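Local structure of E2A dna-binding protein (Human adenovirus 5, 2WB0) at residues R164-D169 and G179-M184. The protein binds single-stranded DNA and takes part in the elongation phase of adenovirus strand-displacement replication, unwinding the template without ATP by forming multimers. Residues are numbered along the deposited sequence; the frame is centred on the assembly and turned at random.
Sequences RCCVHD and GKSCGM. With ZN (zinc ion), chain B.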
# COMPACT_ATOMS: atom_id res chain seq x y z
N ARG A 164 -1.12 1.87 -20.04
CA ARG A 164 -2.14 2.82 -19.61
C ARG A 164 -1.40 3.85 -18.82
O ARG A 164 -0.59 3.49 -17.95
CB ARG A 164 -3.15 2.15 -18.63
CG ARG A 164 -3.76 0.92 -19.27
CD ARG A 164 -4.91 1.40 -20.22
NE ARG A 164 -5.88 0.30 -20.34
CZ ARG A 164 -5.64 -0.74 -21.11
NH1 ARG A 164 -4.50 -0.71 -21.75
NH2 ARG A 164 -6.48 -1.76 -21.25
N CYS A 165 -1.70 5.10 -19.07
CA CYS A 165 -1.14 6.23 -18.33
C CYS A 165 -2.24 7.12 -17.68
O CYS A 165 -3.43 7.10 -18.08
CB CYS A 165 -0.25 7.07 -19.30
SG CYS A 165 -1.20 8.03 -20.56
N CYS A 166 -1.85 7.89 -16.67
CA CYS A 166 -2.71 8.93 -16.06
C CYS A 166 -3.10 9.89 -17.22
O CYS A 166 -2.27 10.13 -18.08
CB CYS A 166 -1.88 9.68 -15.04
SG CYS A 166 -2.70 11.16 -14.44
N VAL A 167 -4.33 10.43 -17.28
CA VAL A 167 -4.64 11.28 -18.48
C VAL A 167 -3.72 12.51 -18.59
O VAL A 167 -3.42 12.98 -19.71
CB VAL A 167 -6.14 11.68 -18.53
CG1 VAL A 167 -6.50 12.57 -17.33
CG2 VAL A 167 -6.43 12.32 -19.86
N HIS A 168 -3.21 12.97 -17.45
CA HIS A 168 -2.35 14.15 -17.43
C HIS A 168 -0.98 13.86 -18.01
O HIS A 168 -0.24 14.80 -18.33
CB HIS A 168 -2.23 14.65 -16.01
CG HIS A 168 -3.56 15.01 -15.43
ND1 HIS A 168 -4.10 16.28 -15.55
CD2 HIS A 168 -4.46 14.28 -14.72
CE1 HIS A 168 -5.28 16.31 -14.95
NE2 HIS A 168 -5.52 15.11 -14.44
N ASP A 169 -0.71 12.59 -18.24
CA ASP A 169 0.50 12.16 -18.95
C ASP A 169 0.29 11.81 -20.39
O ASP A 169 1.20 11.26 -21.01
CB ASP A 169 1.14 10.98 -18.18
CG ASP A 169 1.54 11.38 -16.73
OD1 ASP A 169 1.88 12.60 -16.51
OD2 ASP A 169 1.51 10.51 -15.82
N GLY A 179 4.26 17.03 -14.39
CA GLY A 179 4.07 17.71 -13.10
C GLY A 179 2.64 17.66 -12.59
O GLY A 179 2.35 18.04 -11.46
N LYS A 180 1.72 17.16 -13.41
CA LYS A 180 0.33 17.02 -12.95
C LYS A 180 -0.07 15.56 -12.78
O LYS A 180 -1.24 15.26 -12.49
CB LYS A 180 -0.61 17.66 -13.94
CG LYS A 180 -0.49 19.23 -13.94
CD LYS A 180 -1.40 19.81 -15.01
CE LYS A 180 -1.30 21.38 -15.06
NZ LYS A 180 -1.39 21.92 -13.66
N SER A 181 0.88 14.65 -12.98
CA SER A 181 0.60 13.20 -12.88
C SER A 181 0.27 12.80 -11.46
O SER A 181 0.68 13.48 -10.51
CB SER A 181 1.84 12.40 -13.26
OG SER A 181 1.52 11.02 -13.30
N CYS A 182 -0.47 11.68 -11.30
CA CYS A 182 -0.62 11.00 -10.01
C CYS A 182 0.46 9.92 -9.86
O CYS A 182 0.59 9.35 -8.77
CB CYS A 182 -2.03 10.34 -9.86
SG CYS A 182 -2.36 9.15 -11.16
N GLY A 183 1.25 9.68 -10.92
CA GLY A 183 2.38 8.75 -10.89
C GLY A 183 1.99 7.30 -11.22
O GLY A 183 2.81 6.40 -11.15
N MET A 184 0.72 7.05 -11.51
CA MET A 184 0.26 5.71 -11.84
C MET A 184 0.48 5.46 -13.34
O MET A 184 0.18 6.32 -14.19
CB MET A 184 -1.23 5.60 -11.50
CG MET A 184 -1.72 4.20 -11.43
SD MET A 184 -3.25 4.04 -10.44
CE MET A 184 -2.94 4.92 -9.05
ZN ZN B . -3.83 10.33 -12.56
O HOH W 1 0.99 7.86 -16.29
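Half of a zinc site with three cysteines and one histidine joins the strand end and 3-10 turn of 164-169 to the loop 179-184: Cys166 SG and Cys182 SG each bind the zinc ion, and Cys111 and His113 complete its shell. Cys166 SG and Cys182 SG lie 3.9 Å apart, bridged by the metal rather than by a disulfide. Cysteine suits both places because its thiolate is a soft zinc ligand on a short arm. The torsion that sets Cys166 SG anti to its backbone N (chi1 170°) delivers the sulfur to the zinc. Cys166 SG also accepts from His168 N at 3.5 Å, which probably tempers the thiolate charge.

One residue before Cys182, Ser181 OG donates to the syn lone pair of Asp169 OD2 at 2.6 Å. Ser181 OG in turn accepts from Gly183 N at 2.7 Å, closing an ST turn. Gly183 takes a positive phi (87°), which glycine adopts readily. One water donates to Asp169 OD2 and Met184 O and accepts from Cys166 N. A carboxylate suits Asp169, since its OD1 is left to take Ser178 N. On the more exposed side, His168 CB packs against Lys180 O at 3.7 Å.

The site thus ties the end of strand 158-165 to the loop leading into strand 185-186, its antiparallel neighbour, while Cys165 packs on strand 118-124, the neighbour on its other edge.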